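Local structure of lysosome-associated membrane glycoprotein 2 (Mus musculus, 5GV3) at residues 82-87 / 112-117; 22-27 / 88-93; 12-17 / 145-150; 43-48 / 61-66. The protein inhibits the proton channel TMEM175 to support lysosomal acidification and acts in lysosome biogenesis and autophagy, seen here as its first, membrane-distal luminal domain. All coordinates share one frame; numbering follows the deposited sequence.

Contact 1. Residues 82-87 / 112-117; sequences SIHDIV and PENFKV. With NAG (2-acetamido-2-deoxy-beta-D-glucopyranose), chain O.
Ile83 sets CG1 beside its own backbone N (chi1 -59°) and extends CD1 onward (chi2 171°), while Phe115 sends CG anti to its N (chi1 -169°), and the two side chains leave the sheet side by side. Ile83 CD1 comes to the edge of the ring, 4.2 Å from Phe115 CD2, and also touches Val117 CG2 at 4.0 Å. Beneath them the backbones form a hydrogen-bonded pair: Ile83 N donates to Phe115 O over 2.8 Å, almost straight, and Phe115 N returns the bond to Ile83 O. Past this pair a water takes over, accepting from Ile86 N and donating to Glu113 O, each at 2.8 Å. The imidazole of His84 has Asn114 ND2 over one face, 3.7 Å from His84 ND1, and Asp85 CG over the opposite one, both toward the rim; ND1 is buried here with no partner in the model. Asp85 OD2 takes its main bond from Asn73, with a weak one from N2 of the N-acetylglucosamine of chain O. The pairing joins strand 81-91 to strand 106-117, an outermost strand of a four-stranded antiparallel sheet. Strand 68-76 flanks 81-91 on its other edge, and Ile83 and Ile86 reach Leu145 and Tyr140 of strand 136-146.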
# COMPACT_ATOMS: atom_id res chain seq x y z
N SER A 82 -9.55 -3.01 -10.84
CA SER A 82 -8.10 -3.03 -10.90
C SER A 82 -7.48 -2.41 -9.66
O SER A 82 -8.00 -1.44 -9.12
CB SER A 82 -7.60 -2.30 -12.15
OG SER A 82 -8.12 -0.98 -12.22
N ILE A 83 -6.37 -3.01 -9.24
CA ILE A 83 -5.53 -2.46 -8.20
C ILE A 83 -4.37 -1.81 -8.92
O ILE A 83 -3.61 -2.48 -9.61
CB ILE A 83 -5.03 -3.53 -7.22
CG1 ILE A 83 -6.21 -4.24 -6.56
CG2 ILE A 83 -4.15 -2.92 -6.16
CD1 ILE A 83 -5.80 -5.44 -5.77
N HIS A 84 -4.26 -0.49 -8.79
CA HIS A 84 -3.46 0.29 -9.72
C HIS A 84 -2.84 1.51 -9.02
O HIS A 84 -3.26 1.88 -7.93
CB HIS A 84 -4.37 0.67 -10.91
CG HIS A 84 -3.75 1.63 -11.88
ND1 HIS A 84 -2.50 1.46 -12.40
CD2 HIS A 84 -4.26 2.75 -12.44
CE1 HIS A 84 -2.23 2.45 -13.23
NE2 HIS A 84 -3.27 3.26 -13.26
N ASP A 85 -1.83 2.11 -9.65
CA ASP A 85 -1.23 3.36 -9.16
C ASP A 85 -0.75 3.28 -7.72
O ASP A 85 -1.03 4.16 -6.92
CB ASP A 85 -2.22 4.52 -9.27
CG ASP A 85 -2.67 4.78 -10.69
OD1 ASP A 85 -1.83 4.73 -11.61
OD2 ASP A 85 -3.87 5.03 -10.89
N ILE A 86 -0.04 2.22 -7.39
CA ILE A 86 0.56 2.14 -6.07
C ILE A 86 1.73 3.11 -6.04
O ILE A 86 2.63 3.04 -6.88
CB ILE A 86 1.05 0.72 -5.74
CG1 ILE A 86 -0.12 -0.27 -5.79
CG2 ILE A 86 1.71 0.69 -4.36
CD1 ILE A 86 0.30 -1.71 -5.63
N VAL A 87 1.69 4.05 -5.10
CA VAL A 87 2.70 5.09 -5.02
C VAL A 87 3.24 5.24 -3.60
O VAL A 87 2.47 5.30 -2.63
CB VAL A 87 2.14 6.44 -5.48
CG1 VAL A 87 3.15 7.55 -5.22
CG2 VAL A 87 1.77 6.40 -6.95
N PRO A 112 4.43 -0.02 -11.42
CA PRO A 112 3.76 -0.29 -12.70
C PRO A 112 2.68 -1.36 -12.60
O PRO A 112 1.93 -1.53 -13.56
CB PRO A 112 4.91 -0.77 -13.60
CG PRO A 112 6.18 -0.39 -12.88
CD PRO A 112 5.84 -0.45 -11.43
N GLU A 113 2.61 -2.05 -11.47
CA GLU A 113 1.66 -3.14 -11.30
C GLU A 113 0.24 -2.65 -11.54
O GLU A 113 -0.14 -1.55 -11.12
CB GLU A 113 1.77 -3.77 -9.91
CG GLU A 113 0.88 -4.99 -9.68
CD GLU A 113 1.18 -6.13 -10.65
OE1 GLU A 113 2.37 -6.37 -10.93
OE2 GLU A 113 0.23 -6.77 -11.13
N ASN A 114 -0.52 -3.46 -12.26
CA ASN A 114 -1.95 -3.25 -12.45
C ASN A 114 -2.60 -4.60 -12.29
O ASN A 114 -2.61 -5.41 -13.22
CB ASN A 114 -2.25 -2.63 -13.81
CG ASN A 114 -3.70 -2.21 -13.96
OD1 ASN A 114 -4.61 -2.87 -13.48
ND2 ASN A 114 -3.92 -1.09 -14.64
N PHE A 115 -3.15 -4.85 -11.12
CA PHE A 115 -3.60 -6.19 -10.80
C PHE A 115 -5.10 -6.30 -10.87
O PHE A 115 -5.84 -5.36 -10.59
CB PHE A 115 -3.11 -6.61 -9.42
CG PHE A 115 -3.32 -8.07 -9.13
CD1 PHE A 115 -2.64 -9.04 -9.87
CD2 PHE A 115 -4.18 -8.48 -8.13
CE1 PHE A 115 -2.82 -10.38 -9.61
CE2 PHE A 115 -4.36 -9.83 -7.87
CZ PHE A 115 -3.68 -10.78 -8.61
N LYS A 116 -5.54 -7.48 -11.25
CA LYS A 116 -6.94 -7.72 -11.48
C LYS A 116 -7.63 -8.63 -10.49
O LYS A 116 -7.13 -9.71 -10.18
CB LYS A 116 -7.10 -8.25 -12.89
CG LYS A 116 -8.28 -7.64 -13.48
CD LYS A 116 -8.19 -6.16 -13.23
CE LYS A 116 -9.18 -5.48 -14.06
NZ LYS A 116 -9.49 -4.13 -13.60
N VAL A 117 -8.77 -8.17 -9.98
CA VAL A 117 -9.53 -8.93 -9.00
C VAL A 117 -11.01 -8.86 -9.35
O VAL A 117 -11.54 -7.79 -9.64
CB VAL A 117 -9.31 -8.40 -7.57
CG1 VAL A 117 -10.19 -9.14 -6.58
CG2 VAL A 117 -7.85 -8.52 -7.17
C1 NAG O . -5.53 7.02 -9.30
C2 NAG O . -6.71 7.47 -10.17
C3 NAG O . -6.55 8.95 -10.54
C4 NAG O . -6.29 9.78 -9.29
C5 NAG O . -5.14 9.18 -8.48
C6 NAG O . -4.86 9.88 -7.18
C7 NAG O . -7.87 6.60 -12.17
C8 NAG O . -7.77 5.69 -13.35
N2 NAG O . -6.80 6.65 -11.37
O3 NAG O . -7.71 9.41 -11.21
O4 NAG O . -5.96 11.12 -9.64
O5 NAG O . -5.46 7.82 -8.16
O6 NAG O . -3.96 9.11 -6.38
O7 NAG O . -8.87 7.27 -11.94
O HOH W 1 0.70 0.27 -9.20

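Contact 2. Residues 22-27 / 88-93; sequences FTITYE and LSYNTS. With NAG (2-acetamido-2-deoxy-beta-D-glucopyranose), chain P; NAG (2-acetamido-2-deoxy-beta-D-glucopyranose), chain N.
Tyr90 OH is joined to the backbone of Thr25 through a single water, which lies 2.9 Å from Tyr90 OH, near the plane of the ring, and donates to Thr25 O at 3.0 Å. Apart from this polar link the contact is face-to-face packing of two beta sheets, the arrangement from which the beta-prism of LAMP luminal domains is built. The strands, one from each sheet, approach to 10.6 Å between segment axes and cross at -46°, a spacing filled by interdigitating side chains.

Two methyl-to-ring contacts carry it. Leu88 CD1 stands over the centre of the Phe22 ring, 3.7 Å from the centroid and only 11° off its normal, and Leu88 CD2 settles nearer the root of the same ring, by Phe22 CD1 and CG. One step along, the roles reverse: Ile24 CG2 is the methyl and Tyr90 the ring, with CG2 offset toward the rim, 3.6 Å from Tyr90 CE2. Ile24 CD1 meets the base of the ring, 3.8 Å from Tyr90 CG. Toward the end of the layer Tyr26 CB and Thr92 CG2 make a looser contact; their hydroxyls bond elsewhere, to Pro99 O and Ala103 O. Trp70 meets the Phe22 ring, and Val136 touches both Leu88 and Tyr90.

Next to Tyr90 in the strand, Asn91 takes no part in the packing and carries a glycan. Its OD1 accepts from Ser93 N at 2.9 Å, making an Asx turn, while Asn91 ND2 is bonded covalently to C1 of the N-linked sugar, 1.4 Å away.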
# COMPACT_ATOMS: atom_id res chain seq x y z
N PHE A 22 9.18 -1.19 3.55
CA PHE A 22 9.88 -0.57 2.44
C PHE A 22 11.37 -0.45 2.71
O PHE A 22 11.79 0.15 3.69
CB PHE A 22 9.32 0.83 2.18
CG PHE A 22 7.85 0.84 1.88
CD1 PHE A 22 7.37 0.34 0.68
CD2 PHE A 22 6.95 1.31 2.81
CE1 PHE A 22 6.01 0.33 0.42
CE2 PHE A 22 5.59 1.30 2.56
CZ PHE A 22 5.12 0.81 1.36
N THR A 23 12.16 -1.06 1.84
CA THR A 23 13.60 -0.97 1.97
C THR A 23 14.10 0.13 1.04
O THR A 23 14.03 0.00 -0.18
CB THR A 23 14.27 -2.31 1.64
OG1 THR A 23 13.69 -3.34 2.46
CG2 THR A 23 15.76 -2.26 1.92
N ILE A 24 14.57 1.23 1.63
CA ILE A 24 14.95 2.41 0.86
C ILE A 24 16.45 2.69 0.91
O ILE A 24 17.05 2.74 1.99
CB ILE A 24 14.21 3.67 1.35
CG1 ILE A 24 12.69 3.44 1.30
CG2 ILE A 24 14.61 4.90 0.51
CD1 ILE A 24 11.89 4.56 1.90
N THR A 25 17.06 2.85 -0.26
CA THR A 25 18.45 3.27 -0.35
C THR A 25 18.49 4.74 -0.72
O THR A 25 17.89 5.16 -1.70
CB THR A 25 19.23 2.45 -1.40
OG1 THR A 25 19.13 1.06 -1.11
CG2 THR A 25 20.71 2.86 -1.40
N TYR A 26 19.20 5.53 0.08
CA TYR A 26 19.34 6.96 -0.21
C TYR A 26 20.80 7.40 -0.13
O TYR A 26 21.61 6.77 0.55
CB TYR A 26 18.48 7.78 0.74
CG TYR A 26 18.83 7.62 2.20
CD1 TYR A 26 18.36 6.53 2.93
CD2 TYR A 26 19.58 8.57 2.86
CE1 TYR A 26 18.67 6.39 4.27
CE2 TYR A 26 19.89 8.44 4.21
CZ TYR A 26 19.43 7.34 4.91
OH TYR A 26 19.74 7.21 6.24
N GLU A 27 21.13 8.49 -0.80
CA GLU A 27 22.51 8.97 -0.83
C GLU A 27 22.88 9.67 0.47
O GLU A 27 22.12 10.49 1.00
CB GLU A 27 22.74 9.92 -2.01
CG GLU A 27 24.17 10.45 -2.08
CD GLU A 27 24.41 11.38 -3.26
OE1 GLU A 27 23.48 11.62 -4.05
OE2 GLU A 27 25.56 11.86 -3.40
N LEU A 88 4.56 5.29 -3.48
CA LEU A 88 5.22 5.57 -2.22
C LEU A 88 5.94 6.91 -2.31
O LEU A 88 6.65 7.18 -3.28
CB LEU A 88 6.23 4.47 -1.88
CG LEU A 88 7.05 4.66 -0.61
CD1 LEU A 88 6.20 4.38 0.60
CD2 LEU A 88 8.28 3.76 -0.62
N SER A 89 5.72 7.76 -1.31
CA SER A 89 6.46 9.02 -1.22
C SER A 89 7.23 9.05 0.08
O SER A 89 6.68 8.77 1.15
CB SER A 89 5.53 10.22 -1.31
OG SER A 89 4.80 10.21 -2.52
N TYR A 90 8.52 9.35 -0.00
CA TYR A 90 9.33 9.45 1.20
C TYR A 90 10.13 10.74 1.23
O TYR A 90 10.55 11.26 0.19
CB TYR A 90 10.23 8.23 1.36
CG TYR A 90 11.23 7.96 0.26
CD1 TYR A 90 10.86 7.25 -0.88
CD2 TYR A 90 12.54 8.39 0.36
CE1 TYR A 90 11.77 6.99 -1.88
CE2 TYR A 90 13.46 8.13 -0.64
CZ TYR A 90 13.07 7.43 -1.75
OH TYR A 90 13.99 7.17 -2.75
N ASN A 91 10.30 11.27 2.43
CA ASN A 91 10.88 12.58 2.67
C ASN A 91 12.23 12.44 3.36
O ASN A 91 12.29 12.11 4.54
CB ASN A 91 9.90 13.39 3.51
CG ASN A 91 10.38 14.79 3.81
OD1 ASN A 91 11.54 15.14 3.59
ND2 ASN A 91 9.48 15.60 4.35
N THR A 92 13.31 12.70 2.63
CA THR A 92 14.65 12.48 3.17
C THR A 92 15.12 13.63 4.06
O THR A 92 16.22 13.58 4.61
CB THR A 92 15.68 12.27 2.06
OG1 THR A 92 15.57 13.32 1.09
CG2 THR A 92 15.45 10.92 1.38
N SER A 93 14.30 14.67 4.18
CA SER A 93 14.59 15.75 5.11
C SER A 93 14.23 15.34 6.53
O SER A 93 14.39 16.12 7.47
CB SER A 93 13.85 17.03 4.72
OG SER A 93 14.28 17.51 3.45
C1 NAG P . 24.34 6.30 -4.12
C2 NAG P . 23.07 6.92 -4.72
C3 NAG P . 23.39 7.65 -6.02
C4 NAG P . 24.54 8.63 -5.83
C5 NAG P . 25.74 7.90 -5.25
C6 NAG P . 26.91 8.82 -4.98
C7 NAG P . 21.07 5.65 -4.09
C8 NAG P . 20.11 4.58 -4.51
N2 NAG P . 22.06 5.90 -4.95
O3 NAG P . 22.23 8.34 -6.45
O4 NAG P . 24.89 9.21 -7.09
O5 NAG P . 25.37 7.31 -4.00
O6 NAG P . 27.79 8.22 -4.04
O7 NAG P . 20.95 6.24 -3.03
C1 NAG N . 9.83 16.94 4.72
C2 NAG N . 8.66 17.91 4.69
C3 NAG N . 9.15 19.30 5.06
C4 NAG N . 9.83 19.27 6.42
C5 NAG N . 10.90 18.17 6.49
C6 NAG N . 11.39 17.92 7.90
C7 NAG N . 6.78 17.40 3.20
C8 NAG N . 6.23 17.52 1.81
N2 NAG N . 7.99 17.93 3.40
O3 NAG N . 8.05 20.20 5.09
O4 NAG N . 10.46 20.52 6.68
O5 NAG N . 10.38 16.91 6.03
O6 NAG N . 10.58 16.96 8.57
O7 NAG N . 6.16 16.84 4.10
O HOH W 2 16.83 7.88 -2.50

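Contact 3. Residues 12-17 / 145-150; sequences TCLYAE and LQAFVQ. With ZN (zinc ion), chain C; NAG (2-acetamido-2-deoxy-beta-D-glucopyranose), chain L.
Val149 rests on the backbone of Thr12 and Cys13, and each atom of its side chain can be placed. CB lies 3.3 Å from Thr12 O. From there the side chain forks: CG1, anti to the backbone N (chi1 -178°), stays beside the same Thr12 O, whereas CG2 turns to the next peptide, 3.4 Å from Cys13 O and also near Leu14 N. The valine thus straddles two successive carbonyls. Cys13 O is itself gripped twice, by Val149 N at 2.9 Å, which approaches from above the carbonyl plane (46° out of it), and by a water that also accepts from Phe148 N.

Farther along, regular antiparallel pairing takes over. Tyr15 N donates to Gln146 O and Gln146 N donates back to Tyr15 O at 2.8 Å, both bonds close to straight. Leu145 CD1 then covers Tyr15 O and packs on Ala16 CB, 3.8 Å away. On the face of Tyr15, a glycan carbonyl lies over the ring, with sugar O7 3.3 Å from Tyr15 CE1. The phenol donates to the carboxylate of its own strand, Tyr15 OH to Glu17 OE1 at 2.6 Å, and both oxygens of Glu17 chelate a zinc ion that also carries a water.

The chain turns a corner at Cys13, a residue tied to Cys51 by a disulfide, where the pattern changes. Cys13 and Leu14 both face Leu6, a classic beta bulge in the pairing of strand 11-28 with strand 2-8, while its other edge pairs with strand 136-146.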
# COMPACT_ATOMS: atom_id res chain seq x y z
N THR A 12 -20.05 -1.87 5.34
CA THR A 12 -18.70 -1.82 4.82
C THR A 12 -18.69 -1.65 3.31
O THR A 12 -19.34 -2.41 2.60
CB THR A 12 -17.94 -3.10 5.17
OG1 THR A 12 -17.84 -3.23 6.60
CG2 THR A 12 -16.54 -3.08 4.56
N CYS A 13 -17.96 -0.65 2.81
CA CYS A 13 -17.84 -0.48 1.36
C CYS A 13 -16.43 -0.81 0.87
O CYS A 13 -16.23 -1.02 -0.32
CB CYS A 13 -18.24 0.93 0.93
SG CYS A 13 -17.58 2.26 1.95
N LEU A 14 -15.47 -0.86 1.79
CA LEU A 14 -14.10 -1.26 1.45
C LEU A 14 -13.43 -1.88 2.67
O LEU A 14 -13.47 -1.33 3.76
CB LEU A 14 -13.28 -0.07 0.95
CG LEU A 14 -11.81 -0.33 0.54
CD1 LEU A 14 -11.39 0.54 -0.64
CD2 LEU A 14 -10.81 -0.16 1.70
N TYR A 15 -12.82 -3.05 2.48
CA TYR A 15 -12.05 -3.66 3.55
C TYR A 15 -10.65 -4.00 3.06
O TYR A 15 -10.47 -4.55 1.97
CB TYR A 15 -12.74 -4.92 4.09
CG TYR A 15 -11.99 -5.52 5.27
CD1 TYR A 15 -12.25 -5.09 6.57
CD2 TYR A 15 -11.04 -6.51 5.09
CE1 TYR A 15 -11.57 -5.62 7.65
CE2 TYR A 15 -10.36 -7.05 6.17
CZ TYR A 15 -10.63 -6.60 7.44
OH TYR A 15 -9.95 -7.13 8.52
N ALA A 16 -9.65 -3.65 3.87
CA ALA A 16 -8.27 -3.96 3.55
C ALA A 16 -7.51 -4.35 4.81
O ALA A 16 -7.53 -3.63 5.80
CB ALA A 16 -7.60 -2.77 2.86
N GLU A 17 -6.86 -5.51 4.76
CA GLU A 17 -6.06 -6.04 5.85
C GLU A 17 -4.75 -6.53 5.24
O GLU A 17 -4.77 -7.36 4.34
CB GLU A 17 -6.86 -7.16 6.55
CG GLU A 17 -6.22 -8.05 7.65
CD GLU A 17 -7.21 -9.16 8.14
OE1 GLU A 17 -8.41 -9.11 7.79
OE2 GLU A 17 -6.84 -10.10 8.86
N LEU A 145 -8.27 -8.48 1.10
CA LEU A 145 -8.75 -7.25 0.48
C LEU A 145 -10.06 -7.40 -0.28
O LEU A 145 -10.27 -8.38 -0.99
CB LEU A 145 -7.68 -6.71 -0.46
CG LEU A 145 -8.04 -5.52 -1.35
CD1 LEU A 145 -8.39 -4.31 -0.52
CD2 LEU A 145 -6.88 -5.20 -2.28
N GLN A 146 -10.95 -6.43 -0.11
CA GLN A 146 -12.10 -6.28 -1.00
C GLN A 146 -12.48 -4.82 -1.17
O GLN A 146 -12.87 -4.15 -0.21
CB GLN A 146 -13.31 -7.08 -0.52
CG GLN A 146 -14.46 -7.02 -1.54
CD GLN A 146 -15.70 -7.80 -1.13
OE1 GLN A 146 -15.84 -8.23 0.02
NE2 GLN A 146 -16.60 -8.00 -2.08
N ALA A 147 -12.33 -4.32 -2.38
CA ALA A 147 -12.84 -3.02 -2.75
C ALA A 147 -14.24 -3.18 -3.30
O ALA A 147 -14.61 -4.28 -3.73
CB ALA A 147 -11.93 -2.35 -3.76
N PHE A 148 -15.02 -2.11 -3.27
CA PHE A 148 -16.37 -2.10 -3.80
C PHE A 148 -17.18 -3.23 -3.19
O PHE A 148 -17.58 -4.17 -3.88
CB PHE A 148 -16.35 -2.19 -5.33
CG PHE A 148 -15.39 -1.21 -5.97
CD1 PHE A 148 -15.71 0.13 -6.06
CD2 PHE A 148 -14.18 -1.64 -6.48
CE1 PHE A 148 -14.83 1.03 -6.64
CE2 PHE A 148 -13.29 -0.75 -7.06
CZ PHE A 148 -13.62 0.59 -7.15
N VAL A 149 -17.39 -3.16 -1.89
CA VAL A 149 -18.15 -4.16 -1.18
C VAL A 149 -19.64 -3.91 -1.39
O VAL A 149 -20.12 -2.80 -1.16
CB VAL A 149 -17.83 -4.16 0.31
CG1 VAL A 149 -18.60 -5.26 1.02
CG2 VAL A 149 -16.33 -4.32 0.54
N GLN A 150 -20.36 -4.94 -1.81
CA GLN A 150 -21.78 -4.78 -2.08
C GLN A 150 -22.62 -5.27 -0.91
O GLN A 150 -22.23 -6.19 -0.19
CB GLN A 150 -22.17 -5.53 -3.36
CG GLN A 150 -21.58 -4.92 -4.62
CD GLN A 150 -21.88 -5.75 -5.86
OE1 GLN A 150 -22.48 -6.82 -5.77
NE2 GLN A 150 -21.46 -5.26 -7.02
ZN ZN C . -8.76 -10.76 8.87
C1 NAG L . -15.88 -3.42 9.53
C2 NAG L . -15.89 -4.76 10.29
C3 NAG L . -17.32 -5.26 10.54
C4 NAG L . -18.15 -4.16 11.18
C5 NAG L . -18.07 -2.89 10.34
C6 NAG L . -18.81 -1.73 10.96
C7 NAG L . -15.20 -6.36 8.43
C8 NAG L . -16.33 -5.89 7.56
N2 NAG L . -15.06 -5.79 9.65
O3 NAG L . -17.30 -6.41 11.37
O4 NAG L . -19.51 -4.58 11.27
O5 NAG L . -16.70 -2.48 10.23
O6 NAG L . -17.93 -0.91 11.73
O7 NAG L . -14.42 -7.22 8.05
O HOH W 3 -14.78 0.30 -2.31
O HOH W 4 -10.70 -10.64 8.11

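Contact 4. Residues 43-48 / 61-66; sequences KATHDG and MIQFGF. With ZN (zinc ion), chain D.
This is a surface contact in which an irregular loop, residues 43-48, lies antiparallel against strand 59-64, an outermost strand of the four-stranded sheet. A single bridge holds the backbones in register: Thr45 N donates to Gln63 O and Gln63 N to Thr45 O, 2.9 and 2.8 Å long. The side chain of Gln63 continues the grip. A bend at chi2 (77°) sets CD toward the loop, where Gln63 OE1 accepts from Thr45 OG1 at 2.5 Å, so short that the exact length is doubtful, and, weakly, from Asp47 N. Its other end, Gln63 NE2, gives a weak bond to Asp47 O at 2.7 Å. Thus one amide engages both the N and the O of Asp47, each weakly, in a manner resembling a peptide.

Apolar contacts flank this polar strip. Ala44 CB touches both Ile62 CG2 and Phe64 CB, and Ile62 CD1 touches His46 CB at 3.8 Å. Met61 SD lies 3.9 Å from Gly48 CA. His46 NE2 binds a zinc ion at 2.0 Å; the other modelled ligands are waters, some too close together for the shell to be certain.

Ser49 OG, bonded to both His46 O and Met61 N, extends the attachment. The chemistry implies a loop fastened by one main-chain bridge together with a glutamine amide, two of whose three bonds are weak, standing in where regular pairing stops.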
# COMPACT_ATOMS: atom_id res chain seq x y z
N LYS A 43 -0.50 2.90 14.03
CA LYS A 43 -0.14 4.17 14.65
C LYS A 43 -0.14 5.06 13.43
O LYS A 43 -0.46 6.25 13.50
CB LYS A 43 1.22 4.19 15.35
CG LYS A 43 1.23 3.72 16.80
CD LYS A 43 0.40 4.63 17.69
CE LYS A 43 0.41 4.15 19.14
NZ LYS A 43 -0.48 4.97 20.00
N ALA A 44 0.17 4.44 12.30
CA ALA A 44 0.14 5.10 11.00
C ALA A 44 -1.31 5.41 10.70
O ALA A 44 -2.20 4.66 11.09
CB ALA A 44 0.75 4.22 9.93
N THR A 45 -1.55 6.55 10.07
CA THR A 45 -2.91 6.97 9.80
C THR A 45 -3.36 6.61 8.39
O THR A 45 -2.52 6.35 7.53
CB THR A 45 -3.06 8.48 10.03
OG1 THR A 45 -2.09 9.17 9.23
CG2 THR A 45 -2.81 8.81 11.49
N HIS A 46 -4.68 6.56 8.17
CA HIS A 46 -5.20 6.22 6.85
C HIS A 46 -6.01 7.39 6.26
O HIS A 46 -6.93 7.17 5.47
CB HIS A 46 -6.08 4.95 6.88
CG HIS A 46 -7.29 5.08 7.75
ND1 HIS A 46 -7.48 4.35 8.90
CD2 HIS A 46 -8.38 5.88 7.62
CE1 HIS A 46 -8.64 4.69 9.45
NE2 HIS A 46 -9.19 5.63 8.69
N ASP A 47 -5.64 8.61 6.63
CA ASP A 47 -6.36 9.82 6.20
C ASP A 47 -6.46 9.95 4.69
O ASP A 47 -5.47 9.76 3.98
CB ASP A 47 -5.69 11.08 6.76
CG ASP A 47 -5.88 11.22 8.26
OD1 ASP A 47 -6.81 10.59 8.82
OD2 ASP A 47 -5.12 11.98 8.89
N GLY A 48 -7.66 10.23 4.18
CA GLY A 48 -7.81 10.42 2.75
C GLY A 48 -8.37 9.18 2.06
O GLY A 48 -8.74 9.22 0.89
N MET A 61 -5.13 5.61 1.46
CA MET A 61 -3.95 6.42 1.72
C MET A 61 -3.40 6.15 3.12
O MET A 61 -4.15 6.07 4.08
CB MET A 61 -4.27 7.90 1.54
CG MET A 61 -4.78 8.24 0.15
SD MET A 61 -5.19 9.98 -0.04
CE MET A 61 -3.55 10.71 0.11
N ILE A 62 -2.09 5.95 3.22
CA ILE A 62 -1.46 5.68 4.50
C ILE A 62 -0.38 6.71 4.78
O ILE A 62 0.46 6.97 3.92
CB ILE A 62 -0.87 4.26 4.54
CG1 ILE A 62 -1.97 3.22 4.32
CG2 ILE A 62 -0.13 4.03 5.85
CD1 ILE A 62 -3.02 3.16 5.44
N GLN A 63 -0.40 7.33 5.96
CA GLN A 63 0.68 8.24 6.34
C GLN A 63 1.40 7.69 7.57
O GLN A 63 0.79 7.07 8.43
CB GLN A 63 0.16 9.65 6.63
CG GLN A 63 -0.79 10.21 5.60
CD GLN A 63 -2.20 9.63 5.73
OE1 GLN A 63 -2.68 9.39 6.83
NE2 GLN A 63 -2.84 9.38 4.60
N PHE A 64 2.70 7.91 7.62
CA PHE A 64 3.50 7.50 8.77
C PHE A 64 4.54 8.56 9.11
O PHE A 64 5.60 8.64 8.47
CB PHE A 64 4.17 6.15 8.48
CG PHE A 64 5.09 5.69 9.57
CD1 PHE A 64 4.66 5.65 10.88
CD2 PHE A 64 6.38 5.29 9.28
CE1 PHE A 64 5.51 5.22 11.89
CE2 PHE A 64 7.23 4.86 10.27
CZ PHE A 64 6.80 4.82 11.58
N GLY A 65 4.23 9.39 10.10
CA GLY A 65 5.13 10.45 10.53
C GLY A 65 5.32 11.58 9.53
O GLY A 65 4.36 12.07 8.94
N PHE A 66 6.58 11.97 9.31
CA PHE A 66 6.90 13.09 8.42
C PHE A 66 7.42 12.49 7.14
O PHE A 66 7.45 13.11 6.08
CB PHE A 66 8.02 13.97 8.99
CG PHE A 66 7.91 14.27 10.45
CD1 PHE A 66 6.97 15.18 10.91
CD2 PHE A 66 8.79 13.68 11.36
CE1 PHE A 66 6.88 15.47 12.26
CE2 PHE A 66 8.70 13.97 12.71
CZ PHE A 66 7.75 14.86 13.15
ZN ZN D . -10.82 5.74 9.87
O HOH W 5 -11.16 3.69 9.60
O HOH W 6 -11.04 3.95 10.93
O HOH W 7 -10.21 4.88 11.68
O HOH W 8 -10.19 7.73 9.71

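The four contacts grade from core to surface. Contact 2 is wholly buried and joins two sheets through methyls and rings. Contact 3, also largely buried, works by backbone pairing within the larger sheet, to which strand 11-28 contributes in both. Contacts 1 and 4 belong to the four-stranded sheet: contact 1 pairs its neighbouring strands 81-91 and 106-117, partly buried, while contact 4 fastens a loop to its opposite edge with side-chain amide chemistry. Strand 81-91 passes from contact 1 straight into contact 2. Contacts 1 and 3 meet where Ile83 CD1 packs on Leu145 CD2, 3.7 Å apart, and contacts 2 and 4 touch through Asn91 and Phe66.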